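Local coordinates for fiber protein (Human adenovirus 16, PDB 3CNC) that forms the trimeric knob at the tip of the viral fiber and probably attaches the virus to host cells through the receptor CD46, at residues I42-L55 against Y67-L80. Sequence-based numbering, arbitrary orientation.
Sequences IKEGEDSPDCKLTL and YITLMGASEYTNTL
Lys52 and Thr54 form hydrogen-bonded antiparallel pairs with Met71 and Thr69, each joined by two backbone bonds; Lys52 N to Met71 O is the shortest at 2.7 Å. Past the non-hydrogen-bonded pair of Cys51 with Gly72, Ala73 N reaches Asp50 O at 3.2 Å from above the carbonyl plane, and Ser74 OG adds a weak bond to the same oxygen. Asp50 OD1 accepts from Ile42 N of its own loop through its syn lone pair at 2.7 Å, while OD2 packs against Thr77 CG2. Strands 51-60 and 63-72 make a beta hairpin in one sheet of the knob's beta sandwich, with a classic bulge where Asp50 and Cys51 face Cys40. On the face turned to strands 85-94 and 185-194, Leu70 CD2 meets Cys51 SG at 3.6 Å, and Ile68 CD1 lies against the CD1 methyls of Leu53 and Leu55. On the other face Thr54 and Thr69 run side by side, Thr54 CB to Thr69 CG2 3.3 Å, while Thr54 CG2 meets the edge of the Tyr67 ring, whose OH is hydrogen-bonded to Tyr137 OH of the second subunit. Among the loops, chi1 of -173° and an extended chain carry Lys43 across Tyr76, CG over one face toward the rim, 4.0 Å from the ring centroid, a CH-pi contact.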
ATOM      1  N   ILE A  42     -20.556 -13.432  -8.574  1.00 60.89           N
ATOM      2  CA  ILE A  42     -20.161 -12.415  -9.532  1.00 60.89           C
ATOM      3  C   ILE A  42     -21.107 -12.334 -10.727  1.00 60.89           C
ATOM      4  O   ILE A  42     -21.215 -11.278 -11.366  1.00 60.89           O
ATOM      5  CB  ILE A  42     -18.703 -12.673 -10.029  1.00 65.32           C
ATOM      6  CG1 ILE A  42     -17.745 -11.727  -9.317  1.00 65.32           C
ATOM      7  CG2 ILE A  42     -18.586 -12.462 -11.522  1.00 65.32           C
ATOM      8  CD1 ILE A  42     -17.815 -11.808  -7.819  1.00 65.32           C
ATOM      9  N   LYS A  43     -21.796 -13.433 -11.030  1.00 56.14           N
ATOM     10  CA  LYS A  43     -22.718 -13.443 -12.167  1.00 56.14           C
ATOM     11  C   LYS A  43     -24.053 -12.774 -11.856  1.00 56.14           C
ATOM     12  O   LYS A  43     -24.677 -13.052 -10.823  1.00 56.14           O
ATOM     13  CB  LYS A  43     -22.980 -14.872 -12.653  1.00 90.32           C
ATOM     14  CG  LYS A  43     -23.805 -14.917 -13.935  1.00 90.32           C
ATOM     15  CD  LYS A  43     -24.241 -16.327 -14.295  1.00 90.32           C
ATOM     16  CE  LYS A  43     -25.177 -16.313 -15.497  1.00 90.32           C
ATOM     17  NZ  LYS A  43     -25.763 -17.657 -15.762  1.00 90.32           N
ATOM     18  N   GLU A  44     -24.480 -11.909 -12.776  1.00 83.49           N
ATOM     19  CA  GLU A  44     -25.735 -11.157 -12.675  1.00 83.49           C
ATOM     20  C   GLU A  44     -26.947 -12.025 -12.353  1.00 83.49           C
ATOM     21  O   GLU A  44     -27.204 -13.019 -13.030  1.00 83.49           O
ATOM     22  CB  GLU A  44     -26.000 -10.422 -13.991  1.00121.29           C
ATOM     23  CG  GLU A  44     -24.978  -9.353 -14.339  1.00121.29           C
ATOM     24  CD  GLU A  44     -25.153  -8.094 -13.514  1.00121.29           C
ATOM     25  OE1 GLU A  44     -26.245  -7.490 -13.589  1.00121.29           O
ATOM     26  OE2 GLU A  44     -24.203  -7.708 -12.794  1.00121.29           O
ATOM     27  N   GLY A  45     -27.692 -11.640 -11.323  1.00109.84           N
ATOM     28  CA  GLY A  45     -28.878 -12.390 -10.951  1.00109.84           C
ATOM     29  C   GLY A  45     -28.641 -13.652 -10.142  1.00109.84           C
ATOM     30  O   GLY A  45     -29.519 -14.075  -9.388  1.00109.84           O
ATOM     31  N   GLU A  46     -27.470 -14.263 -10.294  1.00 71.39           N
ATOM     32  CA  GLU A  46     -27.145 -15.483  -9.561  1.00 71.39           C
ATOM     33  C   GLU A  46     -27.250 -15.313  -8.051  1.00 71.39           C
ATOM     34  O   GLU A  46     -27.074 -14.211  -7.526  1.00 71.39           O
ATOM     35  CB  GLU A  46     -25.736 -15.957  -9.917  1.00120.19           C
ATOM     36  CG  GLU A  46     -25.693 -16.871 -11.114  1.00120.19           C
ATOM     37  CD  GLU A  46     -26.627 -18.052 -10.947  1.00120.19           C
ATOM     38  OE1 GLU A  46     -26.516 -18.757  -9.920  1.00120.19           O
ATOM     39  OE2 GLU A  46     -27.473 -18.274 -11.839  1.00120.19           O
ATOM     40  N   ASP A  47     -27.530 -16.416  -7.362  1.00 73.06           N
ATOM     41  CA  ASP A  47     -27.659 -16.424  -5.905  1.00 73.06           C
ATOM     42  C   ASP A  47     -26.661 -17.378  -5.253  1.00 73.06           C
ATOM     43  O   ASP A  47     -26.363 -17.259  -4.061  1.00 73.06           O
ATOM     44  CB  ASP A  47     -29.077 -16.837  -5.494  1.00117.41           C
ATOM     45  CG  ASP A  47     -30.033 -15.664  -5.422  1.00117.41           C
ATOM     46  OD1 ASP A  47     -29.808 -14.764  -4.583  1.00117.41           O
ATOM     47  OD2 ASP A  47     -31.011 -15.643  -6.200  1.00117.41           O
ATOM     48  N   SER A  48     -26.159 -18.332  -6.033  1.00 70.68           N
ATOM     49  CA  SER A  48     -25.201 -19.305  -5.518  1.00 70.68           C
ATOM     50  C   SER A  48     -23.764 -18.917  -5.874  1.00 70.68           C
ATOM     51  O   SER A  48     -23.478 -18.485  -6.992  1.00 70.68           O
ATOM     52  CB  SER A  48     -25.500 -20.698  -6.070  1.00 82.47           C
ATOM     53  OG  SER A  48     -25.276 -20.731  -7.467  1.00 82.47           O
ATOM     54  N   PRO A  49     -22.845 -19.071  -4.912  1.00 61.45           N
ATOM     55  CA  PRO A  49     -21.421 -18.753  -5.061  1.00 61.45           C
ATOM     56  C   PRO A  49     -20.817 -19.291  -6.340  1.00 61.45           C
ATOM     57  O   PRO A  49     -20.939 -20.479  -6.634  1.00 61.45           O
ATOM     58  CB  PRO A  49     -20.794 -19.396  -3.830  1.00 52.31           C
ATOM     59  CG  PRO A  49     -21.843 -19.186  -2.797  1.00 52.31           C
ATOM     60  CD  PRO A  49     -23.137 -19.536  -3.544  1.00 52.31           C
ATOM     61  N   ASP A  50     -20.158 -18.418  -7.094  1.00 53.72           N
ATOM     62  CA  ASP A  50     -19.513 -18.836  -8.331  1.00 53.72           C
ATOM     63  C   ASP A  50     -18.031 -18.437  -8.350  1.00 53.72           C
ATOM     64  O   ASP A  50     -17.368 -18.502  -9.385  1.00 53.72           O
ATOM     65  CB  ASP A  50     -20.259 -18.260  -9.540  1.00 79.66           C
ATOM     66  CG  ASP A  50     -20.167 -16.757  -9.624  1.00 79.66           C
ATOM     67  OD1 ASP A  50     -19.991 -16.105  -8.571  1.00 79.66           O
ATOM     68  OD2 ASP A  50     -20.287 -16.226 -10.749  1.00 79.66           O
ATOM     69  N   CYS A  51     -17.520 -18.015  -7.196  1.00 58.12           N
ATOM     70  CA  CYS A  51     -16.108 -17.646  -7.061  1.00 58.12           C
ATOM     71  C   CYS A  51     -15.705 -17.458  -5.594  1.00 58.12           C
ATOM     72  O   CYS A  51     -16.556 -17.321  -4.708  1.00 58.12           O
ATOM     73  CB  CYS A  51     -15.781 -16.385  -7.865  1.00 75.62           C
ATOM     74  SG  CYS A  51     -16.556 -14.893  -7.270  1.00 75.62           S
ATOM     75  N   LYS A  52     -14.398 -17.469  -5.349  1.00 50.02           N
ATOM     76  CA  LYS A  52     -13.861 -17.330  -4.000  1.00 50.02           C
ATOM     77  C   LYS A  52     -13.306 -15.932  -3.752  1.00 50.02           C
ATOM     78  O   LYS A  52     -12.393 -15.487  -4.443  1.00 50.02           O
ATOM     79  CB  LYS A  52     -12.763 -18.367  -3.775  1.00 64.10           C
ATOM     80  CG  LYS A  52     -13.230 -19.790  -3.970  1.00 64.10           C
ATOM     81  CD  LYS A  52     -12.056 -20.733  -4.171  1.00 64.10           C
ATOM     82  CE  LYS A  52     -12.531 -22.174  -4.350  1.00 64.10           C
ATOM     83  NZ  LYS A  52     -11.406 -23.093  -4.706  1.00 64.10           N
ATOM     84  N   LEU A  53     -13.874 -15.249  -2.762  1.00 46.37           N
ATOM     85  CA  LEU A  53     -13.451 -13.902  -2.403  1.00 46.37           C
ATOM     86  C   LEU A  53     -12.629 -13.903  -1.125  1.00 46.37           C
ATOM     87  O   LEU A  53     -13.092 -14.369  -0.080  1.00 46.37           O
ATOM     88  CB  LEU A  53     -14.662 -13.000  -2.180  1.00 49.57           C
ATOM     89  CG  LEU A  53     -14.325 -11.635  -1.555  1.00 49.57           C
ATOM     90  CD1 LEU A  53     -13.633 -10.761  -2.587  1.00 49.57           C
ATOM     91  CD2 LEU A  53     -15.590 -10.965  -1.064  1.00 49.57           C
ATOM     92  N   THR A  54     -11.402 -13.399  -1.211  1.00 43.70           N
ATOM     93  CA  THR A  54     -10.558 -13.300  -0.022  1.00 43.70           C
ATOM     94  C   THR A  54     -10.471 -11.814   0.318  1.00 43.70           C
ATOM     95  O   THR A  54     -10.018 -11.000  -0.486  1.00 43.70           O
ATOM     96  CB  THR A  54      -9.147 -13.838  -0.264  1.00 48.25           C
ATOM     97  OG1 THR A  54      -9.227 -15.221  -0.617  1.00 48.25           O
ATOM     98  CG2 THR A  54      -8.306 -13.712   1.003  1.00 48.25           C
ATOM     99  N   LEU A  55     -10.931 -11.456   1.501  1.00 48.59           N
ATOM    100  CA  LEU A  55     -10.897 -10.069   1.905  1.00 48.59           C
ATOM    101  C   LEU A  55     -10.447  -9.995   3.349  1.00 48.59           C
ATOM    102  O   LEU A  55     -11.002 -10.668   4.212  1.00 48.59           O
ATOM    103  CB  LEU A  55     -12.286  -9.437   1.762  1.00 39.11           C
ATOM    104  CG  LEU A  55     -12.417  -7.979   2.237  1.00 39.11           C
ATOM    105  CD1 LEU A  55     -11.708  -7.072   1.254  1.00 39.11           C
ATOM    106  CD2 LEU A  55     -13.903  -7.584   2.355  1.00 39.11           C
ATOM    107  N   TYR A  67      -6.939  -6.012   2.306  1.00 45.34           N
ATOM    108  CA  TYR A  67      -6.323  -6.968   1.386  1.00 45.34           C
ATOM    109  C   TYR A  67      -7.452  -7.697   0.654  1.00 45.34           C
ATOM    110  O   TYR A  67      -8.350  -8.241   1.283  1.00 45.34           O
ATOM    111  CB  TYR A  67      -5.493  -7.981   2.179  1.00 48.55           C
ATOM    112  CG  TYR A  67      -4.898  -9.109   1.356  1.00 48.55           C
ATOM    113  CD1 TYR A  67      -3.588  -9.039   0.891  1.00 48.55           C
ATOM    114  CD2 TYR A  67      -5.635 -10.273   1.088  1.00 48.55           C
ATOM    115  CE1 TYR A  67      -3.009 -10.104   0.190  1.00 48.55           C
ATOM    116  CE2 TYR A  67      -5.069 -11.349   0.379  1.00 48.55           C
ATOM    117  CZ  TYR A  67      -3.758 -11.257  -0.059  1.00 48.55           C
ATOM    118  OH  TYR A  67      -3.175 -12.315  -0.709  1.00 48.55           O
ATOM    119  N   ILE A  68      -7.409  -7.723  -0.673  1.00 38.28           N
ATOM    120  CA  ILE A  68      -8.473  -8.390  -1.409  1.00 38.28           C
ATOM    121  C   ILE A  68      -7.992  -9.092  -2.656  1.00 38.28           C
ATOM    122  O   ILE A  68      -7.153  -8.575  -3.400  1.00 38.28           O
ATOM    123  CB  ILE A  68      -9.606  -7.401  -1.813  1.00 35.48           C
ATOM    124  CG1 ILE A  68     -10.792  -8.170  -2.404  1.00 35.48           C
ATOM    125  CG2 ILE A  68      -9.071  -6.367  -2.826  1.00 35.48           C
ATOM    126  CD1 ILE A  68     -12.082  -7.353  -2.484  1.00 35.48           C
ATOM    127  N   THR A  69      -8.563 -10.272  -2.872  1.00 44.44           N
ATOM    128  CA  THR A  69      -8.242 -11.096  -4.018  1.00 44.44           C
ATOM    129  C   THR A  69      -9.434 -11.976  -4.438  1.00 44.44           C
ATOM    130  O   THR A  69     -10.242 -12.404  -3.605  1.00 44.44           O
ATOM    131  CB  THR A  69      -7.019 -11.993  -3.705  1.00 54.05           C
ATOM    132  OG1 THR A  69      -6.354 -12.319  -4.926  1.00 54.05           O
ATOM    133  CG2 THR A  69      -7.446 -13.268  -3.004  1.00 54.05           C
ATOM    134  N   LEU A  70      -9.525 -12.239  -5.740  1.00 52.79           N
ATOM    135  CA  LEU A  70     -10.591 -13.062  -6.312  1.00 52.79           C
ATOM    136  C   LEU A  70     -10.074 -14.325  -7.015  1.00 52.79           C
ATOM    137  O   LEU A  70      -9.068 -14.284  -7.732  1.00 52.79           O
ATOM    138  CB  LEU A  70     -11.366 -12.260  -7.348  1.00 51.36           C
ATOM    139  CG  LEU A  70     -12.782 -11.776  -7.087  1.00 51.36           C
ATOM    140  CD1 LEU A  70     -13.321 -11.281  -8.420  1.00 51.36           C
ATOM    141  CD2 LEU A  70     -13.686 -12.896  -6.552  1.00 51.36           C
ATOM    142  N   MET A  71     -10.762 -15.444  -6.815  1.00 56.92           N
ATOM    143  CA  MET A  71     -10.387 -16.677  -7.507  1.00 56.92           C
ATOM    144  C   MET A  71     -11.639 -17.335  -8.087  1.00 56.92           C
ATOM    145  O   MET A  71     -12.554 -17.697  -7.347  1.00 56.92           O
ATOM    146  CB  MET A  71      -9.681 -17.664  -6.578  1.00 62.24           C
ATOM    147  CG  MET A  71      -9.114 -18.849  -7.359  1.00 62.24           C
ATOM    148  SD  MET A  71      -8.560 -20.246  -6.367  1.00 62.24           S
ATOM    149  CE  MET A  71      -6.810 -19.980  -6.379  1.00 62.24           C
ATOM    150  N   GLY A  72     -11.680 -17.477  -9.412  1.00 54.14           N
ATOM    151  CA  GLY A  72     -12.830 -18.084 -10.070  1.00 54.14           C
ATOM    152  C   GLY A  72     -13.164 -19.497  -9.604  1.00 54.14           C
ATOM    153  O   GLY A  72     -12.275 -20.270  -9.240  1.00 54.14           O
ATOM    154  N   ALA A  73     -14.449 -19.837  -9.613  1.00 57.43           N
ATOM    155  CA  ALA A  73     -14.895 -21.161  -9.187  1.00 57.43           C
ATOM    156  C   ALA A  73     -16.073 -21.704 -10.023  1.00 57.43           C
ATOM    157  O   ALA A  73     -16.941 -22.423  -9.518  1.00 57.43           O
ATOM    158  CB  ALA A  73     -15.271 -21.118  -7.714  1.00 41.48           C
ATOM    159  N   SER A  74     -16.100 -21.351 -11.303  1.00 53.37           N
ATOM    160  CA  SER A  74     -17.158 -21.809 -12.192  1.00 53.37           C
ATOM    161  C   SER A  74     -16.781 -21.549 -13.638  1.00 53.37           C
ATOM    162  O   SER A  74     -15.964 -20.667 -13.938  1.00 53.37           O
ATOM    163  CB  SER A  74     -18.483 -21.099 -11.885  1.00 72.57           C
ATOM    164  OG  SER A  74     -18.495 -19.781 -12.407  1.00 72.57           O
ATOM    165  N   GLU A  75     -17.389 -22.318 -14.534  1.00 55.02           N
ATOM    166  CA  GLU A  75     -17.128 -22.175 -15.959  1.00 55.02           C
ATOM    167  C   GLU A  75     -17.397 -20.735 -16.408  1.00 55.02           C
ATOM    168  O   GLU A  75     -16.699 -20.200 -17.276  1.00 55.02           O
ATOM    169  CB  GLU A  75     -18.003 -23.156 -16.743  1.00100.31           C
ATOM    170  CG  GLU A  75     -17.649 -23.267 -18.211  1.00100.31           C
ATOM    171  CD  GLU A  75     -18.219 -24.517 -18.848  1.00100.31           C
ATOM    172  OE1 GLU A  75     -18.009 -24.709 -20.063  1.00100.31           O
ATOM    173  OE2 GLU A  75     -18.872 -25.310 -18.133  1.00100.31           O
ATOM    174  N   TYR A  76     -18.399 -20.100 -15.808  1.00 65.96           N
ATOM    175  CA  TYR A  76     -18.709 -18.723 -16.166  1.00 65.96           C
ATOM    176  C   TYR A  76     -17.569 -17.777 -15.809  1.00 65.96           C
ATOM    177  O   TYR A  76     -17.054 -17.067 -16.679  1.00 65.96           O
ATOM    178  CB  TYR A  76     -19.990 -18.239 -15.477  1.00 78.73           C
ATOM    179  CG  TYR A  76     -20.262 -16.773 -15.746  1.00 78.73           C
ATOM    180  CD1 TYR A  76     -20.139 -15.825 -14.733  1.00 78.73           C
ATOM    181  CD2 TYR A  76     -20.588 -16.327 -17.029  1.00 78.73           C
ATOM    182  CE1 TYR A  76     -20.333 -14.468 -14.989  1.00 78.73           C
ATOM    183  CE2 TYR A  76     -20.783 -14.974 -17.296  1.00 78.73           C
ATOM    184  CZ  TYR A  76     -20.654 -14.052 -16.270  1.00 78.73           C
ATOM    185  OH  TYR A  76     -20.849 -12.713 -16.520  1.00 78.73           O
ATOM    186  N   THR A  77     -17.179 -17.761 -14.534  1.00 58.03           N
ATOM    187  CA  THR A  77     -16.103 -16.878 -14.095  1.00 58.03           C
ATOM    188  C   THR A  77     -14.801 -17.245 -14.787  1.00 58.03           C
ATOM    189  O   THR A  77     -14.043 -16.365 -15.202  1.00 58.03           O
ATOM    190  CB  THR A  77     -15.855 -16.936 -12.548  1.00 50.99           C
ATOM    191  OG1 THR A  77     -15.289 -18.207 -12.186  1.00 50.99           O
ATOM    192  CG2 THR A  77     -17.155 -16.713 -11.784  1.00 50.99           C
ATOM    193  N   ASN A  78     -14.549 -18.542 -14.936  1.00 53.03           N
ATOM    194  CA  ASN A  78     -13.304 -18.977 -15.551  1.00 53.03           C
ATOM    195  C   ASN A  78     -13.277 -18.875 -17.070  1.00 53.03           C
ATOM    196  O   ASN A  78     -12.355 -19.347 -17.727  1.00 53.03           O
ATOM    197  CB  ASN A  78     -12.958 -20.387 -15.066  1.00 60.20           C
ATOM    198  CG  ASN A  78     -12.764 -20.436 -13.547  1.00 60.20           C
ATOM    199  OD1 ASN A  78     -12.319 -19.460 -12.939  1.00 60.20           O
ATOM    200  ND2 ASN A  78     -13.092 -21.570 -12.936  1.00 60.20           N
ATOM    201  N   THR A  79     -14.280 -18.210 -17.622  1.00 78.68           N
ATOM    202  CA  THR A  79     -14.362 -18.026 -19.059  1.00 78.68           C
ATOM    203  C   THR A  79     -14.335 -16.540 -19.368  1.00 78.68           C
ATOM    204  O   THR A  79     -13.954 -16.129 -20.466  1.00 78.68           O
ATOM    205  CB  THR A  79     -15.660 -18.630 -19.612  1.00 83.16           C
ATOM    206  OG1 THR A  79     -15.622 -20.050 -19.451  1.00 83.16           O
ATOM    207  CG2 THR A  79     -15.823 -18.298 -21.082  1.00 83.16           C
ATOM    208  N   LEU A  80     -14.730 -15.742 -18.379  1.00 58.46           N
ATOM    209  CA  LEU A  80     -14.784 -14.295 -18.519  1.00 58.46           C
ATOM    210  C   LEU A  80     -13.631 -13.671 -19.281  1.00 58.46           C
ATOM    211  O   LEU A  80     -13.825 -12.686 -19.996  1.00 58.46           O
ATOM    212  CB  LEU A  80     -14.875 -13.639 -17.141  1.00 66.55           C
ATOM    213  CG  LEU A  80     -16.217 -13.741 -16.420  1.00 66.55           C
ATOM    214  CD1 LEU A  80     -16.043 -13.315 -14.977  1.00 66.55           C
ATOM    215  CD2 LEU A  80     -17.254 -12.874 -17.132  1.00 66.55           C
TER